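Manganese-dependent ADP-ribose/CDP-alcohol diphosphatase (Danio rerio, PDB 2NXF) probably hydrolyses ADP-ribose and CDP-alcohols such as CDP-choline at a dinuclear metal centre, releasing AMP or CMP and a phosphorylated product. Local coordinates at residues A[13-18]-A[285-290]; A[40-45]-A[292-297]; A[60-65]-A[99-104]. All blocks are in the same frame, centred on the assembly; numbering follows the deposited sequence.

Interaction 1 (A[13-18]-A[285-290]); sequences DVQYAD and GVIETP. With ZN (zinc ion), chain B; PO4 (phosphate ion), chain F.
I287 packs over the backbone of the metal-binding loop 13-18 while its own N-H is bonded to the carbonyl of D13. That bond, I287 N to D13 O, measures 2.9 Å, and its donor lies 19° off the carbonyl plane. With CG1 anti to the backbone N (chi1 -173°), the isoleucine sets I287 CG1 3.8 Å from Q15 CB. At the end of this branch I287 CD1 lies 3.5 Å from Q15 O, and the two beta carbons, I287 CB and Q15 CB, approach to 3.7 Å. The other branch, CG2, lies against D13 O. An alanine here would keep the CB contact but, without both branches, would probably leave a gap against Q15 CB and the loop carbonyls of D13 and Q15. Next to it, V286 CB rests against V14 CA at 3.8 Å.

The polar ends of D13 and Q15 reach the same zinc ion (chain B). D13 OD1 binds it at 2.1 Å and Q15 OE1 at 2.0 Å, beside a phosphate oxygen and a water; D60 and H267 complete the site. Each ligand is steadied through its other atom, D13 OD2 by the backbone N of H265 and Q15 NE2 by D63.

The two loops follow strands 6-11 and 279-282, one from each of the two large mixed sheets, and helix 35-49 packs against V14 and V286 through S36.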
ATOM      1  N   ASP A  13      -5.733   4.593   0.054  1.00 24.02           N
ATOM      2  CA  ASP A  13      -7.094   4.137   0.446  1.00 23.78           C
ATOM      3  C   ASP A  13      -8.158   5.158   0.050  1.00 23.90           C
ATOM      4  O   ASP A  13      -8.999   5.559   0.877  1.00 23.81           O
ATOM      5  CB  ASP A  13      -7.162   3.784   1.950  1.00 24.92           C
ATOM      6  CG  ASP A  13      -6.290   2.568   2.294  1.00 27.57           C
ATOM      7  OD1 ASP A  13      -6.815   1.462   2.313  1.00 27.28           O
ATOM      8  OD2 ASP A  13      -5.066   2.724   2.454  1.00 27.14           O
ATOM      9  N   VAL A  14      -8.110   5.580  -1.214  1.00 23.70           N
ATOM     10  CA  VAL A  14      -9.158   6.459  -1.775  1.00 24.03           C
ATOM     11  C   VAL A  14     -10.524   5.746  -1.634  1.00 24.37           C
ATOM     12  O   VAL A  14     -11.491   6.307  -1.106  1.00 23.94           O
ATOM     13  CB  VAL A  14      -8.853   6.827  -3.249  1.00 23.81           C
ATOM     14  CG1 VAL A  14     -10.012   7.643  -3.866  1.00 24.91           C
ATOM     15  CG2 VAL A  14      -7.526   7.603  -3.366  1.00 25.17           C
ATOM     16  N   GLN A  15     -10.579   4.492  -2.090  1.00 24.85           N
ATOM     17  CA  GLN A  15     -11.759   3.628  -1.911  1.00 24.63           C
ATOM     18  C   GLN A  15     -13.049   4.267  -2.415  1.00 24.88           C
ATOM     19  O   GLN A  15     -14.091   4.185  -1.771  1.00 25.11           O
ATOM     20  CB  GLN A  15     -11.895   3.135  -0.452  1.00 26.23           C
ATOM     21  CG  GLN A  15     -11.345   1.731  -0.327  1.00 27.73           C
ATOM     22  CD  GLN A  15     -11.076   1.292   1.088  1.00 25.31           C
ATOM     23  OE1 GLN A  15      -9.944   1.410   1.584  1.00 27.50           O
ATOM     24  NE2 GLN A  15     -12.101   0.775   1.745  1.00 28.38           N
ATOM     25  N   TYR A  16     -12.943   4.906  -3.576  1.00 24.04           N
ATOM     26  CA  TYR A  16     -14.089   5.586  -4.195  1.00 22.98           C
ATOM     27  C   TYR A  16     -15.223   4.609  -4.501  1.00 23.63           C
ATOM     28  O   TYR A  16     -14.974   3.470  -4.885  1.00 23.45           O
ATOM     29  CB  TYR A  16     -13.656   6.288  -5.501  1.00 24.11           C
ATOM     30  CG  TYR A  16     -14.842   6.814  -6.254  1.00 22.93           C
ATOM     31  CD1 TYR A  16     -15.539   7.933  -5.786  1.00 23.52           C
ATOM     32  CD2 TYR A  16     -15.316   6.166  -7.396  1.00 23.58           C
ATOM     33  CE1 TYR A  16     -16.651   8.419  -6.467  1.00 24.06           C
ATOM     34  CE2 TYR A  16     -16.433   6.635  -8.069  1.00 23.92           C
ATOM     35  CZ  TYR A  16     -17.099   7.762  -7.596  1.00 24.05           C
ATOM     36  OH  TYR A  16     -18.220   8.243  -8.238  1.00 25.38           O
ATOM     37  N   ALA A  17     -16.453   5.065  -4.306  1.00 23.26           N
ATOM     38  CA  ALA A  17     -17.654   4.392  -4.829  1.00 23.12           C
ATOM     39  C   ALA A  17     -18.761   5.414  -4.926  1.00 22.61           C
ATOM     40  O   ALA A  17     -18.838   6.335  -4.106  1.00 22.64           O
ATOM     41  CB  ALA A  17     -18.064   3.218  -3.921  1.00 22.97           C
ATOM     42  N   ASP A  18     -19.634   5.250  -5.919  1.00 23.00           N
ATOM     43  CA  ASP A  18     -20.752   6.169  -6.113  1.00 23.42           C
ATOM     44  C   ASP A  18     -21.944   5.704  -5.274  1.00 24.11           C
ATOM     45  O   ASP A  18     -22.995   5.296  -5.803  1.00 24.12           O
ATOM     46  CB  ASP A  18     -21.122   6.259  -7.605  1.00 23.63           C
ATOM     47  CG  ASP A  18     -22.150   7.344  -7.894  1.00 25.36           C
ATOM     48  OD1 ASP A  18     -22.408   8.216  -7.021  1.00 25.80           O
ATOM     49  OD2 ASP A  18     -22.747   7.307  -8.998  1.00 26.15           O
ATOM     50  N   GLY A 285      -5.954   7.103   5.763  1.00 25.63           N
ATOM     51  CA  GLY A 285      -6.722   6.737   4.564  1.00 25.99           C
ATOM     52  C   GLY A 285      -7.712   7.811   4.161  1.00 25.74           C
ATOM     53  O   GLY A 285      -8.445   8.367   4.998  1.00 25.63           O
ATOM     54  N   VAL A 286      -7.748   8.087   2.866  1.00 24.23           N
ATOM     55  CA  VAL A 286      -8.671   9.079   2.314  1.00 23.69           C
ATOM     56  C   VAL A 286     -10.123   8.719   2.602  1.00 23.78           C
ATOM     57  O   VAL A 286     -10.952   9.596   2.932  1.00 23.19           O
ATOM     58  CB  VAL A 286      -8.460   9.199   0.775  1.00 23.43           C
ATOM     59  CG1 VAL A 286      -9.632   9.930   0.104  1.00 23.58           C
ATOM     60  CG2 VAL A 286      -7.131   9.906   0.472  1.00 24.51           C
ATOM     61  N   ILE A 287     -10.439   7.430   2.500  1.00 23.18           N
ATOM     62  CA  ILE A 287     -11.843   7.011   2.671  1.00 24.05           C
ATOM     63  C   ILE A 287     -12.449   7.393   4.021  1.00 24.38           C
ATOM     64  O   ILE A 287     -13.637   7.666   4.101  1.00 25.09           O
ATOM     65  CB  ILE A 287     -12.032   5.514   2.369  1.00 24.37           C
ATOM     66  CG1 ILE A 287     -13.518   5.112   2.364  1.00 23.38           C
ATOM     67  CG2 ILE A 287     -11.222   4.634   3.336  1.00 25.66           C
ATOM     68  CD1 ILE A 287     -14.348   5.816   1.279  1.00 25.35           C
ATOM     69  N   GLU A 288     -11.638   7.420   5.087  1.00 24.85           N
ATOM     70  CA  GLU A 288     -12.204   7.764   6.402  1.00 25.45           C
ATOM     71  C   GLU A 288     -11.991   9.233   6.765  1.00 26.20           C
ATOM     72  O   GLU A 288     -12.193   9.624   7.911  1.00 25.73           O
ATOM     73  CB  GLU A 288     -11.681   6.820   7.482  1.00 26.19           C
ATOM     74  CG  GLU A 288     -12.324   5.432   7.312  1.00 27.14           C
ATOM     75  CD  GLU A 288     -11.827   4.383   8.277  1.00 30.57           C
ATOM     76  OE1 GLU A 288     -11.119   4.728   9.239  1.00 28.68           O
ATOM     77  OE2 GLU A 288     -12.175   3.197   8.056  1.00 29.16           O
ATOM     78  N   THR A 289     -11.595  10.015   5.762  1.00 24.69           N
ATOM     79  CA  THR A 289     -11.369  11.467   5.913  1.00 26.95           C
ATOM     80  C   THR A 289     -12.622  12.278   5.477  1.00 25.56           C
ATOM     81  O   THR A 289     -13.027  12.173   4.316  1.00 25.67           O
ATOM     82  CB  THR A 289     -10.176  11.911   5.111  1.00 25.73           C
ATOM     83  OG1 THR A 289      -9.055  11.074   5.434  1.00 25.96           O
ATOM     84  CG2 THR A 289      -9.846  13.385   5.409  1.00 25.83           C
ATOM     85  N   PRO A 290     -13.221  13.081   6.382  1.00 26.56           N
ATOM     86  CA  PRO A 290     -14.396  13.865   5.968  1.00 26.11           C
ATOM     87  C   PRO A 290     -14.017  15.036   5.068  1.00 26.12           C
ATOM     88  O   PRO A 290     -12.845  15.403   4.998  1.00 26.29           O
ATOM     89  CB  PRO A 290     -14.980  14.366   7.300  1.00 27.05           C
ATOM     90  CG  PRO A 290     -13.817  14.426   8.211  1.00 27.21           C
ATOM     91  CD  PRO A 290     -12.919  13.274   7.819  1.00 26.13           C
TER
HETATM   92 ZN    ZN B 401      -8.603   0.531   2.766  0.80 16.87          ZN
HETATM   93  P   PO4 F 501     -10.206  -1.919   4.346  0.80 20.25           P
HETATM   94  O1  PO4 F 501      -9.891  -1.636   5.799  0.80 23.38           O
HETATM   95  O2  PO4 F 501     -11.592  -2.525   4.244  0.80 19.59           O
HETATM   96  O3  PO4 F 501     -10.288  -0.647   3.523  0.80 17.00           O
HETATM   97  O4  PO4 F 501      -9.165  -2.805   3.734  0.80 18.50           O
HETATM   98  O   HOH W   1      -7.527  -0.805   4.051  1.00 20.14           O

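Interaction 2 (A[40-45]-A[292-297]); sequences LRDAVL and HSHAFA
D42 and H294 meet through a single short hydrogen bond, H294 NE2 donating to D42 OD2 at 2.7 Å. The oxygen lies in the plane of the imidazole, yet the bond is bent, with an N-H...O angle of 150°. Seen from the aspartate, NE2 meets OD2 on its anti side and somewhat out of the carboxylate plane. The two flat groups are themselves tilted, their planes 43° apart. D42 CG is anti to its own backbone N, which sets the root of the carboxylate on the side of the helix that faces the histidine. The same oxygen also accepts from Q46 NE2, one turn further along the helix, so two donors share it.

The other nitrogen of the imidazole is engaged as well. H294 ND1 accepts from the backbone N of A295 at 3.1 Å, again close to the ring plane, and bonds at both nitrogens should leave the ring little freedom to turn. The two bonds together are consistent with a neutral ring that carries its hydrogen on NE2. One face of the imidazole is met by F296 CD2, offset toward the rim.

F296 in turn presents a face to the helix. A43 CB sits over the centre of the phenyl ring of F296, 3.7 Å from the centroid and 13° off the ring normal, a clear CH-pi contact. W47 meets the same ring nearly perpendicularly, and I11 of strand 6-11 touches both F296 and A43.

Helix 35-49 thus packs on strands 6-11 and 295-301, neighbours in one mixed sheet, as helices flank the central sheets of the calcineurin-like phosphoesterase fold.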
ATOM      1  N   LEU A  40      -9.228  13.353  -3.803  1.00 23.45           N
ATOM      2  CA  LEU A  40      -8.252  12.941  -4.828  1.00 23.82           C
ATOM      3  C   LEU A  40      -8.014  14.068  -5.870  1.00 23.23           C
ATOM      4  O   LEU A  40      -6.851  14.364  -6.222  1.00 23.50           O
ATOM      5  CB  LEU A  40      -8.722  11.658  -5.524  1.00 23.02           C
ATOM      6  CG  LEU A  40      -7.831  11.159  -6.667  1.00 23.62           C
ATOM      7  CD1 LEU A  40      -6.384  10.976  -6.185  1.00 24.52           C
ATOM      8  CD2 LEU A  40      -8.427   9.858  -7.265  1.00 25.05           C
ATOM      9  N   ARG A  41      -9.099  14.689  -6.335  0.50 23.36           N
ATOM     10  CA  ARG A  41      -9.027  15.799  -7.293  0.50 23.67           C
ATOM     11  C   ARG A  41      -8.192  16.953  -6.741  0.50 23.65           C
ATOM     12  O   ARG A  41      -7.365  17.531  -7.452  0.50 23.24           O
ATOM     13  CB  ARG A  41     -10.437  16.291  -7.636  0.50 23.49           C
ATOM     14  CG  ARG A  41     -10.514  17.406  -8.692  0.50 24.12           C
ATOM     15  CD  ARG A  41     -11.973  17.694  -9.047  0.50 25.14           C
ATOM     16  NE  ARG A  41     -12.751  16.453  -9.089  0.50 29.46           N
ATOM     17  CZ  ARG A  41     -13.765  16.159  -8.279  0.50 30.45           C
ATOM     18  NH1 ARG A  41     -14.172  17.030  -7.361  0.50 31.48           N
ATOM     19  NH2 ARG A  41     -14.379  14.989  -8.397  0.50 31.16           N
ATOM     20  N   ASP A  42      -8.407  17.278  -5.468  1.00 23.62           N
ATOM     21  CA  ASP A  42      -7.653  18.358  -4.822  1.00 23.84           C
ATOM     22  C   ASP A  42      -6.167  18.008  -4.635  1.00 24.04           C
ATOM     23  O   ASP A  42      -5.290  18.871  -4.852  1.00 24.05           O
ATOM     24  CB  ASP A  42      -8.260  18.762  -3.488  1.00 24.84           C
ATOM     25  CG  ASP A  42      -7.475  19.885  -2.835  1.00 26.03           C
ATOM     26  OD1 ASP A  42      -7.641  21.059  -3.252  1.00 26.98           O
ATOM     27  OD2 ASP A  42      -6.635  19.566  -1.966  1.00 31.10           O
ATOM     28  N   ALA A  43      -5.891  16.756  -4.252  1.00 23.41           N
ATOM     29  CA  ALA A  43      -4.494  16.295  -4.128  1.00 23.91           C
ATOM     30  C   ALA A  43      -3.776  16.473  -5.477  1.00 23.98           C
ATOM     31  O   ALA A  43      -2.658  17.007  -5.550  1.00 23.51           O
ATOM     32  CB  ALA A  43      -4.442  14.845  -3.686  1.00 24.50           C
ATOM     33  N   VAL A  44      -4.453  16.042  -6.542  1.00 24.07           N
ATOM     34  CA  VAL A  44      -3.914  16.147  -7.908  1.00 24.31           C
ATOM     35  C   VAL A  44      -3.631  17.591  -8.291  1.00 23.99           C
ATOM     36  O   VAL A  44      -2.551  17.906  -8.821  1.00 24.34           O
ATOM     37  CB  VAL A  44      -4.839  15.437  -8.939  1.00 24.62           C
ATOM     38  CG1 VAL A  44      -4.484  15.839 -10.401  1.00 23.84           C
ATOM     39  CG2 VAL A  44      -4.755  13.959  -8.753  1.00 25.61           C
ATOM     40  N   LEU A  45      -4.576  18.487  -7.998  1.00 23.59           N
ATOM     41  CA  LEU A  45      -4.354  19.920  -8.203  1.00 24.35           C
ATOM     42  C   LEU A  45      -3.076  20.404  -7.501  1.00 24.03           C
ATOM     43  O   LEU A  45      -2.256  21.111  -8.104  1.00 23.44           O
ATOM     44  CB  LEU A  45      -5.576  20.700  -7.710  1.00 24.39           C
ATOM     45  CG  LEU A  45      -5.617  22.203  -7.899  1.00 26.74           C
ATOM     46  CD1 LEU A  45      -5.292  22.577  -9.335  1.00 29.64           C
ATOM     47  CD2 LEU A  45      -7.016  22.715  -7.522  1.00 26.06           C
ATOM     48  N   HIS A 292     -14.227  18.125   5.344  1.00 25.78           N
ATOM     49  CA  HIS A 292     -13.582  19.268   5.999  1.00 24.89           C
ATOM     50  C   HIS A 292     -12.108  19.004   6.347  1.00 24.87           C
ATOM     51  O   HIS A 292     -11.431  19.868   6.921  1.00 24.59           O
ATOM     52  CB  HIS A 292     -14.355  19.708   7.232  1.00 25.21           C
ATOM     53  CG  HIS A 292     -14.545  18.638   8.254  1.00 26.29           C
ATOM     54  ND1 HIS A 292     -15.695  17.878   8.329  1.00 25.85           N
ATOM     55  CD2 HIS A 292     -13.736  18.201   9.249  1.00 26.60           C
ATOM     56  CE1 HIS A 292     -15.588  17.022   9.335  1.00 26.28           C
ATOM     57  NE2 HIS A 292     -14.409  17.199   9.910  1.00 25.65           N
ATOM     58  N   SER A 293     -11.627  17.815   6.004  1.00 24.34           N
ATOM     59  CA  SER A 293     -10.268  17.413   6.345  1.00 24.42           C
ATOM     60  C   SER A 293      -9.507  17.026   5.053  1.00 24.99           C
ATOM     61  O   SER A 293      -9.908  17.418   3.943  1.00 24.87           O
ATOM     62  CB  SER A 293     -10.346  16.275   7.392  1.00 25.31           C
ATOM     63  OG  SER A 293      -9.054  15.843   7.782  1.00 25.12           O
ATOM     64  N   HIS A 294      -8.398  16.296   5.175  1.00 23.58           N
ATOM     65  CA  HIS A 294      -7.671  15.807   4.001  1.00 23.94           C
ATOM     66  C   HIS A 294      -6.772  14.684   4.444  1.00 24.01           C
ATOM     67  O   HIS A 294      -6.624  14.454   5.642  1.00 24.42           O
ATOM     68  CB  HIS A 294      -6.787  16.902   3.383  1.00 24.47           C
ATOM     69  CG  HIS A 294      -6.822  16.941   1.883  1.00 25.16           C
ATOM     70  ND1 HIS A 294      -6.856  15.807   1.101  1.00 27.04           N
ATOM     71  CD2 HIS A 294      -6.835  17.992   1.025  1.00 28.39           C
ATOM     72  CE1 HIS A 294      -6.883  16.154  -0.175  1.00 27.35           C
ATOM     73  NE2 HIS A 294      -6.866  17.472  -0.246  1.00 28.66           N
ATOM     74  N   ALA A 295      -6.206  13.973   3.473  1.00 23.24           N
ATOM     75  CA  ALA A 295      -5.163  12.964   3.744  1.00 24.30           C
ATOM     76  C   ALA A 295      -4.366  12.646   2.502  1.00 24.08           C
ATOM     77  O   ALA A 295      -4.745  11.783   1.710  1.00 24.28           O
ATOM     78  CB  ALA A 295      -5.780  11.667   4.306  1.00 24.05           C
ATOM     79  N   PHE A 296      -3.266  13.360   2.314  1.00 24.29           N
ATOM     80  CA  PHE A 296      -2.314  12.983   1.294  1.00 23.48           C
ATOM     81  C   PHE A 296      -1.001  13.665   1.637  1.00 23.98           C
ATOM     82  O   PHE A 296      -0.914  14.420   2.611  1.00 23.99           O
ATOM     83  CB  PHE A 296      -2.797  13.357  -0.131  1.00 24.06           C
ATOM     84  CG  PHE A 296      -2.648  14.825  -0.474  1.00 22.52           C
ATOM     85  CD1 PHE A 296      -1.594  15.276  -1.284  1.00 25.74           C
ATOM     86  CD2 PHE A 296      -3.571  15.757  -0.011  1.00 24.64           C
ATOM     87  CE1 PHE A 296      -1.458  16.648  -1.606  1.00 25.14           C
ATOM     88  CE2 PHE A 296      -3.454  17.133  -0.343  1.00 24.91           C
ATOM     89  CZ  PHE A 296      -2.393  17.573  -1.131  1.00 25.92           C
ATOM     90  N   ALA A 297       0.032  13.373   0.862  1.00 23.42           N
ATOM     91  CA  ALA A 297       1.313  14.013   1.114  1.00 23.48           C
ATOM     92  C   ALA A 297       2.096  14.223  -0.177  1.00 24.23           C
ATOM     93  O   ALA A 297       1.753  13.656  -1.237  1.00 24.77           O
ATOM     94  CB  ALA A 297       2.122  13.158   2.094  1.00 24.10           C
TER

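Interaction 3 (A[60-65]-A[99-104]); sequences DIIDGH and FYNFSR. With ZN (zinc ion), chain B; ZN (zinc ion), chain C.
N101 bonds directly to the backbone that follows the bridging aspartate: its ND2 donates to D63 O at 3.0 Å. The N-H points almost straight at the oxygen, at 168°, and the acceptor lies in the plane of the amide. On the carbonyl side, ND2 stands well above the carbonyl plane, 62° out of it. The amide's other end, OD1, is taken by S72 OG, so both of its polar atoms are held.

I62 fills the space beside this bond. Its CD1 touches N101 CG at 3.6 Å and F102 CE2 at 3.8 Å, tying the end of helix 96-101 to the loop. Next to this, G64 CA meets Y100 CB at 3.9 Å and lies near the edge of the tyrosine ring, while the ring's hydroxyl finds its partner in N96, a zinc ligand.

Further along the loop, the CB of D63 points away from helix 96-101. D63 OD2 accepts from H65 N at 2.8 Å, a capping bond at the start of helix 65-68. At the other end of the segment, D60 OD2 bridges both zinc ions, 2.2 Å from each, with a water as second bridge; N96, H228 and H265 also bind the zinc of chain C, and D60 N is held by E98.

A shared aspartate and water between two metals, together with ligands from loops that follow successive beta strands, is the signature of the dinuclear site of calcineurin-like phosphoesterases.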
ATOM      1  N   ASP A  60      -6.275   0.081  -2.496  1.00 23.64           N
ATOM      2  CA  ASP A  60      -7.689   0.290  -2.189  1.00 24.05           C
ATOM      3  C   ASP A  60      -8.170   1.561  -2.866  1.00 24.24           C
ATOM      4  O   ASP A  60      -8.812   2.390  -2.220  1.00 25.35           O
ATOM      5  CB  ASP A  60      -7.925   0.391  -0.673  1.00 23.59           C
ATOM      6  CG  ASP A  60      -7.803  -0.953   0.046  1.00 24.78           C
ATOM      7  OD1 ASP A  60      -7.562  -1.992  -0.602  1.00 24.42           O
ATOM      8  OD2 ASP A  60      -7.902  -0.959   1.274  1.00 22.95           O
ATOM      9  N   ILE A  61      -7.873   1.717  -4.164  1.00 24.26           N
ATOM     10  CA  ILE A  61      -8.264   2.958  -4.872  1.00 24.98           C
ATOM     11  C   ILE A  61      -9.779   3.013  -5.149  1.00 25.25           C
ATOM     12  O   ILE A  61     -10.355   4.098  -5.232  1.00 24.84           O
ATOM     13  CB  ILE A  61      -7.426   3.168  -6.146  1.00 25.79           C
ATOM     14  CG1 ILE A  61      -7.421   4.654  -6.532  1.00 27.00           C
ATOM     15  CG2 ILE A  61      -7.875   2.195  -7.260  1.00 25.95           C
ATOM     16  CD1 ILE A  61      -6.586   4.974  -7.767  1.00 28.02           C
ATOM     17  N   ILE A  62     -10.428   1.846  -5.281  1.00 25.46           N
ATOM     18  CA  ILE A  62     -11.894   1.825  -5.352  1.00 25.06           C
ATOM     19  C   ILE A  62     -12.415   0.807  -4.361  1.00 25.26           C
ATOM     20  O   ILE A  62     -11.739  -0.177  -4.090  1.00 25.59           O
ATOM     21  CB  ILE A  62     -12.444   1.500  -6.774  1.00 25.37           C
ATOM     22  CG1 ILE A  62     -11.936   0.147  -7.282  1.00 26.21           C
ATOM     23  CG2 ILE A  62     -12.116   2.635  -7.779  1.00 24.24           C
ATOM     24  CD1 ILE A  62     -12.806  -0.406  -8.434  1.00 26.39           C
ATOM     25  N   ASP A  63     -13.613   1.031  -3.828  1.00 24.79           N
ATOM     26  CA  ASP A  63     -14.119   0.138  -2.770  1.00 24.51           C
ATOM     27  C   ASP A  63     -14.669  -1.164  -3.341  1.00 24.79           C
ATOM     28  O   ASP A  63     -15.204  -1.184  -4.452  1.00 23.72           O
ATOM     29  CB  ASP A  63     -15.218   0.837  -1.970  1.00 24.17           C
ATOM     30  CG  ASP A  63     -15.457   0.171  -0.636  1.00 25.06           C
ATOM     31  OD1 ASP A  63     -14.667   0.412   0.301  1.00 26.53           O
ATOM     32  OD2 ASP A  63     -16.405  -0.613  -0.541  1.00 26.77           O
ATOM     33  N   GLY A  64     -14.568  -2.244  -2.566  1.00 24.53           N
ATOM     34  CA  GLY A  64     -15.193  -3.508  -2.935  1.00 23.81           C
ATOM     35  C   GLY A  64     -16.710  -3.415  -3.090  1.00 24.13           C
ATOM     36  O   GLY A  64     -17.322  -4.253  -3.759  1.00 24.82           O
ATOM     37  N   HIS A  65     -17.335  -2.404  -2.481  1.00 23.53           N
ATOM     38  CA  HIS A  65     -18.779  -2.192  -2.685  1.00 24.44           C
ATOM     39  C   HIS A  65     -19.139  -1.990  -4.152  1.00 23.47           C
ATOM     40  O   HIS A  65     -20.268  -2.230  -4.553  1.00 22.94           O
ATOM     41  CB  HIS A  65     -19.308  -1.005  -1.876  1.00 25.05           C
ATOM     42  CG  HIS A  65     -19.626  -1.342  -0.453  1.00 28.85           C
ATOM     43  ND1 HIS A  65     -18.872  -0.887   0.605  1.00 34.20           N
ATOM     44  CD2 HIS A  65     -20.603  -2.110   0.086  1.00 31.79           C
ATOM     45  CE1 HIS A  65     -19.387  -1.336   1.738  1.00 33.10           C
ATOM     46  NE2 HIS A  65     -20.434  -2.084   1.451  1.00 32.30           N
ATOM     47  N   PHE A  99      -8.526  -6.585  -5.134  1.00 24.22           N
ATOM     48  CA  PHE A  99      -8.876  -8.007  -5.315  1.00 24.04           C
ATOM     49  C   PHE A  99     -10.360  -8.344  -5.125  1.00 24.81           C
ATOM     50  O   PHE A  99     -10.862  -9.327  -5.697  1.00 25.78           O
ATOM     51  CB  PHE A  99      -7.975  -8.907  -4.465  1.00 24.07           C
ATOM     52  CG  PHE A  99      -6.525  -8.780  -4.808  1.00 23.91           C
ATOM     53  CD1 PHE A  99      -6.020  -9.306  -6.006  1.00 26.21           C
ATOM     54  CD2 PHE A  99      -5.661  -8.102  -3.965  1.00 23.09           C
ATOM     55  CE1 PHE A  99      -4.643  -9.166  -6.320  1.00 25.97           C
ATOM     56  CE2 PHE A  99      -4.297  -7.949  -4.276  1.00 25.02           C
ATOM     57  CZ  PHE A  99      -3.796  -8.482  -5.464  1.00 26.07           C
ATOM     58  N   TYR A 100     -11.058  -7.541  -4.329  1.00 24.89           N
ATOM     59  CA  TYR A 100     -12.503  -7.710  -4.187  1.00 25.02           C
ATOM     60  C   TYR A 100     -13.181  -7.396  -5.519  1.00 25.13           C
ATOM     61  O   TYR A 100     -14.177  -8.025  -5.867  1.00 26.59           O
ATOM     62  CB  TYR A 100     -13.091  -6.775  -3.118  1.00 24.91           C
ATOM     63  CG  TYR A 100     -12.580  -6.987  -1.708  1.00 24.44           C
ATOM     64  CD1 TYR A 100     -12.120  -8.234  -1.276  1.00 24.65           C
ATOM     65  CD2 TYR A 100     -12.588  -5.935  -0.791  1.00 27.01           C
ATOM     66  CE1 TYR A 100     -11.651  -8.426   0.022  1.00 24.07           C
ATOM     67  CE2 TYR A 100     -12.120  -6.099   0.509  1.00 26.26           C
ATOM     68  CZ  TYR A 100     -11.639  -7.341   0.911  1.00 25.90           C
ATOM     69  OH  TYR A 100     -11.151  -7.484   2.192  1.00 24.00           O
ATOM     70  N   ASN A 101     -12.652  -6.409  -6.239  1.00 24.53           N
ATOM     71  CA  ASN A 101     -13.242  -5.993  -7.520  1.00 24.35           C
ATOM     72  C   ASN A 101     -12.794  -6.793  -8.731  1.00 24.79           C
ATOM     73  O   ASN A 101     -13.587  -7.002  -9.641  1.00 24.51           O
ATOM     74  CB  ASN A 101     -12.927  -4.515  -7.791  1.00 24.43           C
ATOM     75  CG  ASN A 101     -13.804  -3.576  -6.982  1.00 23.90           C
ATOM     76  OD1 ASN A 101     -14.970  -3.375  -7.319  1.00 23.60           O
ATOM     77  ND2 ASN A 101     -13.259  -3.031  -5.891  1.00 23.89           N
ATOM     78  N   PHE A 102     -11.515  -7.173  -8.768  1.00 24.53           N
ATOM     79  CA  PHE A 102     -10.894  -7.719  -9.984  1.00 24.90           C
ATOM     80  C   PHE A 102     -10.030  -8.931  -9.697  1.00 24.70           C
ATOM     81  O   PHE A 102      -9.384  -9.024  -8.639  1.00 24.89           O
ATOM     82  CB  PHE A 102      -9.996  -6.658 -10.656  1.00 24.84           C
ATOM     83  CG  PHE A 102     -10.684  -5.341 -10.921  1.00 26.21           C
ATOM     84  CD1 PHE A 102     -11.718  -5.254 -11.850  1.00 26.59           C
ATOM     85  CD2 PHE A 102     -10.268  -4.186 -10.258  1.00 27.78           C
ATOM     86  CE1 PHE A 102     -12.368  -4.017 -12.099  1.00 26.57           C
ATOM     87  CE2 PHE A 102     -10.901  -2.946 -10.492  1.00 28.57           C
ATOM     88  CZ  PHE A 102     -11.937  -2.866 -11.424  1.00 26.48           C
ATOM     89  N   SER A 103      -9.975  -9.837 -10.670  1.00 24.31           N
ATOM     90  CA  SER A 103      -9.019 -10.951 -10.648  1.00 24.48           C
ATOM     91  C   SER A 103      -7.625 -10.424 -10.984  1.00 24.52           C
ATOM     92  O   SER A 103      -7.491  -9.291 -11.466  1.00 24.13           O
ATOM     93  CB  SER A 103      -9.433 -11.994 -11.682  1.00 24.53           C
ATOM     94  OG  SER A 103      -9.269 -11.465 -12.997  1.00 24.01           O
ATOM     95  N   ARG A 104      -6.581 -11.226 -10.744  1.00 24.91           N
ATOM     96  CA  ARG A 104      -5.217 -10.814 -11.143  1.00 25.09           C
ATOM     97  C   ARG A 104      -5.066 -10.602 -12.650  1.00 25.15           C
ATOM     98  O   ARG A 104      -4.476  -9.604 -13.058  1.00 25.36           O
ATOM     99  CB  ARG A 104      -4.131 -11.778 -10.638  1.00 25.62           C
ATOM    100  CG  ARG A 104      -3.578 -11.403  -9.306  1.00 25.87           C
ATOM    101  CD  ARG A 104      -2.719 -12.501  -8.713  1.00 23.91           C
ATOM    102  NE  ARG A 104      -2.496 -12.199  -7.303  1.00 24.01           N
ATOM    103  CZ  ARG A 104      -1.538 -11.399  -6.839  1.00 24.10           C
ATOM    104  NH1 ARG A 104      -1.422 -11.205  -5.531  1.00 22.52           N
ATOM    105  NH2 ARG A 104      -0.676 -10.811  -7.664  1.00 23.36           N
TER
HETATM  106 ZN    ZN B 401      -8.603   0.531   2.766  0.80 16.87          ZN
HETATM  107 ZN    ZN C 402      -6.924  -2.329   2.660  0.80 14.81          ZN
HETATM  108  O   HOH W   1      -7.527  -0.805   4.051  1.00 20.14           O

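In the fold
Interactions 1 and 3 sit side by side at the metal centre, their centres about 13 Å apart; both reach the zinc ion of chain B and the bridging water, and the Q15-D63 pair connects them. The centre of interaction 2 lies about 11 Å from that of interaction 1, which it touches where V286 and T289 pack on H294 and A295, and about 21 Å from that of interaction 3. Along the chain, segments of interactions 1 and 2 alternate, and interaction 3 is nested inside both. Strands 6-11 and 54-57 of the six-stranded sheet lead into loops 13-18 and 60-65, so the metal ligands are carried at the end of a core that helix 35-49 flanks.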